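Local atomic coordinates of ribokinase (Staphylococcus aureus, PDB entry 3RY7), a protein that catalyses the ATP- and magnesium-dependent phosphorylation of D-ribose at O5, yielding D-ribose 5-phosphate for nucleotide synthesis or the pentose phosphate pathway. Residues Ser194-Thr199 with Lys205-Tyr210; Ile216-Ile221 with Lys266-Leu271; Thr228-Ala231 with Ser236-Ile239. All coordinates share one frame; numbering follows the deposited sequence.

In the fold
From the N terminus, contact 1 closes first: the chain leaves helix 187-194, makes a short connection and folds back so that helix 201-213 packs against the connection and the end of helix 187-194. Contact 2 opens next, on strand 218-222 of the large mixed sheet, and closes about 45 residues later at the turn between helices 252-263 and 271-283. Within that span lies contact 3, the hairpin 228-231/236-239, which carries the sheet out to its last strand. Contacts 2 and 3 are joined because strands 218-222 and 228-231 are neighbours in this sheet. Helix 201-213 of contact 1 covers one face of the hairpin, Ala208 against Ala231, and Leu271 of contact 2 meets Phe230 on the other.

Contact 1. Residues Ser194-Thr199 with Lys205-Tyr210; sequences SGIKVT and KDNANY
Asp206 meets the connection between the two helices through its CB methylene, which lies 3.9 Å from CD1 of Ile196. The same methyl rests near the backbone O of Asp206. Isoleucine suits this place because its long branch, with CG1 beside the backbone N and CD1 extended, reaches across to the helix at about a right angle to the aspartate side chain, leaving the carboxylate to a weak bond with Gln202.

One residue on, Asn207 pushes its amide end in between the hydroxyl of Ser194 and the carbonyl of Ile196. Ile196 and Asn207 run past each other in opposite directions, whereas Val198 crosses the Asn207 side chain at about a right angle. Val198 also touches Glu187 and Ala190 of helix 187-194 and lies close to Leu223, probably part of the ATP site.

Helix 187-194 ends at Ser194, whose OG takes the N-H of Ile196 in an ST turn, at 2.8 Å from Ile196 N with an N-H...O angle of 154°, and also bonds to the carbonyl of Ala190. The intervening Gly195 adopts positive phi, where any side chain would collide with the preceding carbonyl oxygen, so that glycine is the natural residue.

A turn further along helix 201-213, Tyr210 turns a ring face to the C-terminal end of helix 187-194. Its CG lies anti to the backbone N (chi1 168°), which brings the ring against CA of Ser194, 4.1 Å from the centroid and 21° off the normal: a CH-pi contact. CB of Ser194 approaches CD1 of Tyr210 to 3.9 Å.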
loop_
_atom_site.group_PDB
_atom_site.type_symbol
_atom_site.label_atom_id
_atom_site.label_comp_id
_atom_site.label_asym_id
_atom_site.label_seq_id
_atom_site.Cartn_x
_atom_site.Cartn_y
_atom_site.Cartn_z
ATOM N N SER A 194 -23.689 19.883 20.199
ATOM C CA SER A 194 -25.049 19.727 20.709
ATOM C C SER A 194 -25.109 19.696 22.233
ATOM O O SER A 194 -26.126 20.054 22.826
ATOM C CB SER A 194 -25.659 18.433 20.188
ATOM O OG SER A 194 -25.084 17.337 20.862
ATOM N N GLY A 195 -24.022 19.252 22.861
ATOM C CA GLY A 195 -23.997 19.060 24.301
ATOM C C GLY A 195 -24.522 17.678 24.639
ATOM O O GLY A 195 -24.542 17.284 25.808
ATOM N N ILE A 196 -24.934 16.941 23.606
ATOM C CA ILE A 196 -25.556 15.623 23.761
ATOM C C ILE A 196 -24.680 14.483 23.259
ATOM O O ILE A 196 -24.398 14.403 22.060
ATOM C CB ILE A 196 -26.865 15.515 22.965
ATOM C CG1 ILE A 196 -27.846 16.617 23.361
ATOM C CG2 ILE A 196 -27.484 14.143 23.170
ATOM C CD1 ILE A 196 -29.013 16.731 22.413
ATOM N N LYS A 197 -24.287 13.585 24.163
ATOM C CA LYS A 197 -23.454 12.435 23.800
ATOM C C LYS A 197 -24.135 11.487 22.815
ATOM O O LYS A 197 -25.357 11.327 22.825
ATOM C CB LYS A 197 -22.986 11.659 25.040
ATOM C CG LYS A 197 -22.432 10.265 24.716
ATOM C CD LYS A 197 -21.053 10.032 25.312
ATOM C CE LYS A 197 -20.455 8.734 24.787
ATOM N NZ LYS A 197 -18.997 8.641 25.054
ATOM N N VAL A 198 -23.329 10.871 21.957
ATOM C CA VAL A 198 -23.839 9.928 20.983
ATOM C C VAL A 198 -23.637 8.518 21.514
ATOM O O VAL A 198 -22.503 8.081 21.712
ATOM C CB VAL A 198 -23.148 10.093 19.620
ATOM C CG1 VAL A 198 -23.674 9.064 18.616
ATOM C CG2 VAL A 198 -23.351 11.509 19.096
ATOM N N THR A 199 -24.749 7.825 21.757
ATOM C CA THR A 199 -24.744 6.463 22.289
ATOM C C THR A 199 -25.741 5.544 21.585
ATOM O O THR A 199 -25.355 4.726 20.746
ATOM C CB THR A 199 -25.059 6.451 23.800
ATOM O OG1 THR A 199 -26.308 7.113 24.049
ATOM C CG2 THR A 199 -23.970 7.177 24.569
ATOM N N LYS A 205 -31.039 10.894 17.261
ATOM C CA LYS A 205 -32.213 11.680 17.002
ATOM C C LYS A 205 -32.117 12.993 17.746
ATOM O O LYS A 205 -32.413 14.010 17.209
ATOM C CB LYS A 205 -33.437 10.960 17.508
ATOM C CG LYS A 205 -34.055 10.007 16.573
ATOM C CD LYS A 205 -35.257 9.301 17.254
ATOM C CE LYS A 205 -35.619 7.957 16.614
ATOM N NZ LYS A 205 -36.442 7.099 17.506
ATOM N N ASP A 206 -31.725 12.944 18.998
ATOM C CA ASP A 206 -31.629 14.160 19.808
ATOM C C ASP A 206 -30.599 15.148 19.244
ATOM O O ASP A 206 -30.819 16.359 19.241
ATOM C CB ASP A 206 -31.284 13.817 21.261
ATOM C CG ASP A 206 -32.380 13.013 21.955
ATOM O OD1 ASP A 206 -33.564 13.135 21.555
ATOM O OD2 ASP A 206 -32.052 12.261 22.903
ATOM N N ASN A 207 -29.467 14.617 18.789
ATOM C CA ASN A 207 -28.437 15.412 18.110
ATOM C C ASN A 207 -28.963 16.052 16.831
ATOM O O ASN A 207 -28.946 17.276 16.687
ATOM C CB ASN A 207 -27.191 14.550 17.822
ATOM C CG ASN A 207 -26.171 14.631 18.934
ATOM O OD1 ASN A 207 -26.190 13.841 19.882
ATOM N ND2 ASN A 207 -25.298 15.615 18.846
ATOM N N ALA A 208 -29.464 15.221 15.921
ATOM C CA ALA A 208 -30.094 15.728 14.711
ATOM C C ALA A 208 -31.065 16.873 15.020
ATOM O O ALA A 208 -31.041 17.914 14.368
ATOM C CB ALA A 208 -30.802 14.613 13.978
ATOM N N ASN A 209 -31.914 16.678 16.025
ATOM C CA ASN A 209 -32.949 17.655 16.343
ATOM C C ASN A 209 -32.361 18.977 16.785
ATOM O O ASN A 209 -32.903 20.050 16.487
ATOM C CB ASN A 209 -33.918 17.109 17.398
ATOM C CG ASN A 209 -34.999 16.232 16.786
ATOM O OD1 ASN A 209 -35.415 16.450 15.648
ATOM N ND2 ASN A 209 -35.459 15.238 17.541
ATOM N N TYR A 210 -31.245 18.901 17.498
ATOM C CA TYR A 210 -30.516 20.102 17.839
ATOM C C TYR A 210 -30.095 20.832 16.569
ATOM O O TYR A 210 -30.383 22.022 16.415
ATOM C CB TYR A 210 -29.284 19.810 18.688
ATOM C CG TYR A 210 -28.419 21.036 18.769
ATOM C CD1 TYR A 210 -27.278 21.156 17.985
ATOM C CD2 TYR A 210 -28.781 22.113 19.577
ATOM C CE1 TYR A 210 -26.496 22.290 18.034
ATOM C CE2 TYR A 210 -28.008 23.262 19.629
ATOM C CZ TYR A 210 -26.862 23.344 18.857
ATOM O OH TYR A 210 -26.080 24.477 18.893
#

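Contact 2. Residues Ile216-Ile221 with Lys266-Leu271; sequences IKTVLI and KSQDNL
Thr218 and Gln268 make the tight end of this contact: NE2 of Gln268 donates to OG1 of Thr218 over 2.6 Å, with an N-H...O angle of 151°. The hydroxyl lies nearly in the plane of the amide, 12° out of it, and NE2 also comes within 3.4 Å of CB of Thr218. Glutamine suits this position because its chain, extended beyond CG, spans a wide gap; the nearest CA atoms, those of Thr218 and Gln268, are 9.0 Å apart. The turn between helices 252-263 and 271-283 thereby meets the start of strand 218-222, a parallel member of the large mixed sheet of this PfkB-family kinase.

The two branches of Thr218 divide the work. OG1 lies beside the backbone N (chi1 -55°) and turns to the glutamine, which leaves CG2 anti to that N, its methyl meeting CD2 of Leu271 tip to tip at 4.0 Å. Leu271 begins helix 271-283 and continues onto Phe230; Ile182 of the neighbouring strand touches both Thr218 and Gln268.

On the looser side, Ser267 and Asp269 are exposed and linked by a weak bond, OG to OD1, with Asp269 also held by Asn265. Lys266 turns elsewhere, bonding to the carbonyl of Gly159 and the hydroxyl of Thr161.

The strand thus meets the turn through a single polar bond beside a small apolar contact: the amide N-H supplies a bond to the buried hydroxyl oxygen, and no ionic group has to be buried between these segments.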
loop_
_atom_site.group_PDB
_atom_site.type_symbol
_atom_site.label_atom_id
_atom_site.label_comp_id
_atom_site.label_asym_id
_atom_site.label_seq_id
_atom_site.Cartn_x
_atom_site.Cartn_y
_atom_site.Cartn_z
ATOM N N ILE A 216 -29.770 24.013 10.321
ATOM C CA ILE A 216 -29.058 23.070 9.453
ATOM C C ILE A 216 -30.035 22.041 8.881
ATOM O O ILE A 216 -30.682 21.305 9.627
ATOM C CB ILE A 216 -27.911 22.335 10.190
ATOM C CG1 ILE A 216 -26.780 23.312 10.541
ATOM C CG2 ILE A 216 -27.376 21.214 9.318
ATOM C CD1 ILE A 216 -26.403 23.336 12.005
ATOM N N LYS A 217 -30.136 21.991 7.561
ATOM C CA LYS A 217 -31.158 21.174 6.910
ATOM C C LYS A 217 -30.858 19.673 6.859
ATOM O O LYS A 217 -31.773 18.849 6.822
ATOM C CB LYS A 217 -31.395 21.674 5.493
ATOM C CG LYS A 217 -32.806 22.157 5.248
ATOM C CD LYS A 217 -32.998 23.570 5.733
ATOM C CE LYS A 217 -33.426 24.456 4.576
ATOM N NZ LYS A 217 -34.365 25.546 5.003
ATOM N N THR A 218 -29.578 19.326 6.831
ATOM C CA THR A 218 -29.160 17.932 6.711
ATOM C C THR A 218 -28.043 17.632 7.671
ATOM O O THR A 218 -27.045 18.361 7.735
ATOM C CB THR A 218 -28.667 17.608 5.321
ATOM O OG1 THR A 218 -29.686 17.955 4.375
ATOM C CG2 THR A 218 -28.316 16.109 5.225
ATOM N N VAL A 219 -28.219 16.550 8.416
ATOM C CA VAL A 219 -27.292 16.159 9.460
ATOM C C VAL A 219 -26.799 14.746 9.201
ATOM O O VAL A 219 -27.607 13.849 8.963
ATOM C CB VAL A 219 -27.973 16.204 10.838
ATOM C CG1 VAL A 219 -26.990 15.831 11.935
ATOM C CG2 VAL A 219 -28.554 17.594 11.089
ATOM N N LEU A 220 -25.478 14.564 9.205
ATOM C CA LEU A 220 -24.864 13.230 9.232
ATOM C C LEU A 220 -23.977 13.137 10.449
ATOM O O LEU A 220 -23.226 14.069 10.755
ATOM C CB LEU A 220 -23.980 12.960 8.020
ATOM C CG LEU A 220 -24.601 12.686 6.666
ATOM C CD1 LEU A 220 -25.476 13.862 6.227
ATOM C CD2 LEU A 220 -23.476 12.417 5.672
ATOM N N ILE A 221 -24.051 12.014 11.144
ATOM C CA ILE A 221 -23.098 11.747 12.192
ATOM C C ILE A 221 -22.338 10.490 11.805
ATOM O O ILE A 221 -22.922 9.409 11.697
ATOM C CB ILE A 221 -23.772 11.560 13.546
ATOM C CG1 ILE A 221 -24.708 12.743 13.835
ATOM C CG2 ILE A 221 -22.724 11.393 14.646
ATOM C CD1 ILE A 221 -25.442 12.641 15.163
ATOM N N LYS A 266 -28.070 17.699 -6.158
ATOM C CA LYS A 266 -28.360 19.012 -5.590
ATOM C C LYS A 266 -29.627 18.969 -4.747
ATOM O O LYS A 266 -29.690 19.561 -3.671
ATOM C CB LYS A 266 -28.493 20.062 -6.690
ATOM C CG LYS A 266 -27.387 21.116 -6.726
ATOM C CD LYS A 266 -27.351 22.013 -5.482
ATOM C CE LYS A 266 -27.086 23.472 -5.890
ATOM N NZ LYS A 266 -26.842 24.342 -4.705
ATOM N N SER A 267 -30.621 18.243 -5.252
ATOM C CA SER A 267 -31.919 18.077 -4.603
ATOM C C SER A 267 -31.819 17.312 -3.289
ATOM O O SER A 267 -32.767 17.310 -2.492
ATOM C CB SER A 267 -32.864 17.318 -5.540
ATOM O OG SER A 267 -32.260 16.114 -5.994
ATOM N N GLN A 268 -30.673 16.660 -3.074
ATOM C CA GLN A 268 -30.456 15.807 -1.908
ATOM C C GLN A 268 -31.502 14.689 -1.778
ATOM O O GLN A 268 -31.850 14.271 -0.665
ATOM C CB GLN A 268 -30.393 16.642 -0.624
ATOM C CG GLN A 268 -29.165 17.556 -0.516
ATOM C CD GLN A 268 -29.070 18.228 0.847
ATOM O OE1 GLN A 268 -28.896 19.448 0.937
ATOM N NE2 GLN A 268 -29.192 17.439 1.917
ATOM N N ASP A 269 -31.998 14.204 -2.914
ATOM C CA ASP A 269 -33.016 13.147 -2.912
ATOM C C ASP A 269 -32.381 11.760 -2.768
ATOM O O ASP A 269 -33.082 10.758 -2.623
ATOM C CB ASP A 269 -33.887 13.226 -4.177
ATOM C CG ASP A 269 -33.074 13.076 -5.464
ATOM O OD1 ASP A 269 -33.552 13.488 -6.548
ATOM O OD2 ASP A 269 -31.944 12.548 -5.394
ATOM N N ASN A 270 -31.047 11.722 -2.795
ATOM C CA ASN A 270 -30.280 10.480 -2.731
ATOM C C ASN A 270 -29.278 10.455 -1.578
ATOM O O ASN A 270 -28.149 10.001 -1.735
ATOM C CB ASN A 270 -29.541 10.244 -4.046
ATOM C CG ASN A 270 -28.394 11.215 -4.246
ATOM O OD1 ASN A 270 -28.468 12.375 -3.837
ATOM N ND2 ASN A 270 -27.327 10.749 -4.878
ATOM N N LEU A 271 -29.702 10.939 -0.419
ATOM C CA LEU A 271 -28.848 10.936 0.761
ATOM C C LEU A 271 -28.264 9.556 1.066
ATOM O O LEU A 271 -27.058 9.425 1.241
ATOM C CB LEU A 271 -29.611 11.454 1.982
ATOM C CG LEU A 271 -29.302 12.901 2.369
ATOM C CD1 LEU A 271 -28.935 13.685 1.141
ATOM C CD2 LEU A 271 -30.477 13.564 3.088
#

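Contact 3. Residues Thr228-Ala231 with Ser236-Ile239; sequences TYFA and SQHI
Strands 228-231 and 236-239 run antiparallel, 168° between their directions and 4.7 Å apart at closest approach, as the two arms of a beta hairpin. Thr228 with Ile239 and Phe230 with Gln237 are hydrogen-bonded pairs, each joined by two backbone bonds, such as Phe230 N to Gln237 O at 2.9 Å; Tyr229 with His238 and Ala231 with Ser236 are the non-hydrogen-bonded pairs.

On the face of Tyr229, the main polar link runs diagonally. The ring, with CG anti to the backbone N (chi1 176°), lies along the hairpin rather than over its partner His238, and its OH meets OG of Ser236 at 2.8 Å. The serine oxygen sits at the ring edge, near its plane. The small Ala231 leaves room for helix 201-213, whose Ala208 packs against it, while both Tyr229 and His238 touch Leu223, a likely ATP-site residue.

On the other face, Phe230 and Gln237 lie side by side, pointing the same way. Phe230 CE1 comes to 3.3 Å from Gln237 CB, a close fit, and the ring and amide planes are 42° apart. The ring also packs on Leu271 and Ile275, as befits a large apolar group between sheet and helix. Thr228 instead bonds through OG1 to Asn279, which probably binds ATP.

Backbone bonds therefore set the register, and the hydroxyls of Tyr229 and Ser236 share one hydrogen bond, adding a side-chain tie to the outermost strand of the sheet.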
loop_
_atom_site.group_PDB
_atom_site.type_symbol
_atom_site.label_atom_id
_atom_site.label_comp_id
_atom_site.label_asym_id
_atom_site.label_seq_id
_atom_site.Cartn_x
_atom_site.Cartn_y
_atom_site.Cartn_z
ATOM N N THR A 228 -22.856 5.152 9.673
ATOM C CA THR A 228 -23.250 6.554 9.538
ATOM C C THR A 228 -24.736 6.748 9.818
ATOM O O THR A 228 -25.567 6.013 9.297
ATOM C CB THR A 228 -23.018 7.075 8.101
ATOM O OG1 THR A 228 -21.785 6.564 7.581
ATOM C CG2 THR A 228 -22.986 8.603 8.093
ATOM N N TYR A 229 -25.060 7.754 10.629
ATOM C CA TYR A 229 -26.438 8.187 10.839
ATOM C C TYR A 229 -26.734 9.478 10.067
ATOM O O TYR A 229 -25.889 10.376 9.978
ATOM C CB TYR A 229 -26.697 8.400 12.335
ATOM C CG TYR A 229 -28.070 8.955 12.689
ATOM C CD1 TYR A 229 -28.212 10.268 13.128
ATOM C CD2 TYR A 229 -29.217 8.169 12.594
ATOM C CE1 TYR A 229 -29.455 10.793 13.461
ATOM C CE2 TYR A 229 -30.468 8.682 12.927
ATOM C CZ TYR A 229 -30.576 10.001 13.359
ATOM O OH TYR A 229 -31.795 10.541 13.692
ATOM N N PHE A 230 -27.929 9.571 9.496
ATOM C CA PHE A 230 -28.359 10.841 8.935
ATOM C C PHE A 230 -29.809 11.211 9.259
ATOM O O PHE A 230 -30.629 10.365 9.625
ATOM C CB PHE A 230 -28.053 10.928 7.438
ATOM C CG PHE A 230 -29.101 10.338 6.552
ATOM C CD1 PHE A 230 -29.056 9.004 6.204
ATOM C CD2 PHE A 230 -30.117 11.127 6.041
ATOM C CE1 PHE A 230 -30.005 8.453 5.369
ATOM C CE2 PHE A 230 -31.080 10.586 5.203
ATOM C CZ PHE A 230 -31.025 9.243 4.867
ATOM N N ALA A 231 -30.098 12.500 9.154
ATOM C CA ALA A 231 -31.436 13.031 9.387
ATOM C C ALA A 231 -31.690 14.320 8.597
ATOM O O ALA A 231 -30.785 15.149 8.402
ATOM C CB ALA A 231 -31.648 13.280 10.872
ATOM N N SER A 236 -34.777 9.915 8.604
ATOM C CA SER A 236 -33.947 9.500 9.728
ATOM C C SER A 236 -33.538 8.070 9.452
ATOM O O SER A 236 -34.387 7.176 9.403
ATOM C CB SER A 236 -34.698 9.598 11.056
ATOM O OG SER A 236 -33.829 9.359 12.159
ATOM N N GLN A 237 -32.243 7.863 9.248
ATOM C CA GLN A 237 -31.735 6.554 8.871
ATOM C C GLN A 237 -30.347 6.288 9.454
ATOM O O GLN A 237 -29.528 7.197 9.609
ATOM C CB GLN A 237 -31.743 6.409 7.349
ATOM C CG GLN A 237 -31.487 5.006 6.831
ATOM C CD GLN A 237 -31.806 4.889 5.349
ATOM O OE1 GLN A 237 -32.554 5.706 4.807
ATOM N NE2 GLN A 237 -31.236 3.880 4.683
ATOM N N HIS A 238 -30.111 5.033 9.811
ATOM C CA HIS A 238 -28.809 4.578 10.270
ATOM C C HIS A 238 -28.306 3.575 9.223
ATOM O O HIS A 238 -28.969 2.575 8.939
ATOM C CB HIS A 238 -28.953 3.937 11.650
ATOM C CG HIS A 238 -27.678 3.380 12.212
ATOM N ND1 HIS A 238 -26.801 2.617 11.469
ATOM C CD2 HIS A 238 -27.160 3.441 13.463
ATOM C CE1 HIS A 238 -25.784 2.255 12.232
ATOM N NE2 HIS A 238 -25.979 2.737 13.446
ATOM N N ILE A 239 -27.162 3.864 8.610
ATOM C CA ILE A 239 -26.609 3.036 7.542
ATOM C C ILE A 239 -25.291 2.372 7.944
ATOM O O ILE A 239 -24.402 3.042 8.467
ATOM C CB ILE A 239 -26.359 3.867 6.274
ATOM C CG1 ILE A 239 -27.653 4.521 5.803
ATOM C CG2 ILE A 239 -25.748 3.010 5.173
ATOM C CD1 ILE A 239 -27.769 4.622 4.306
#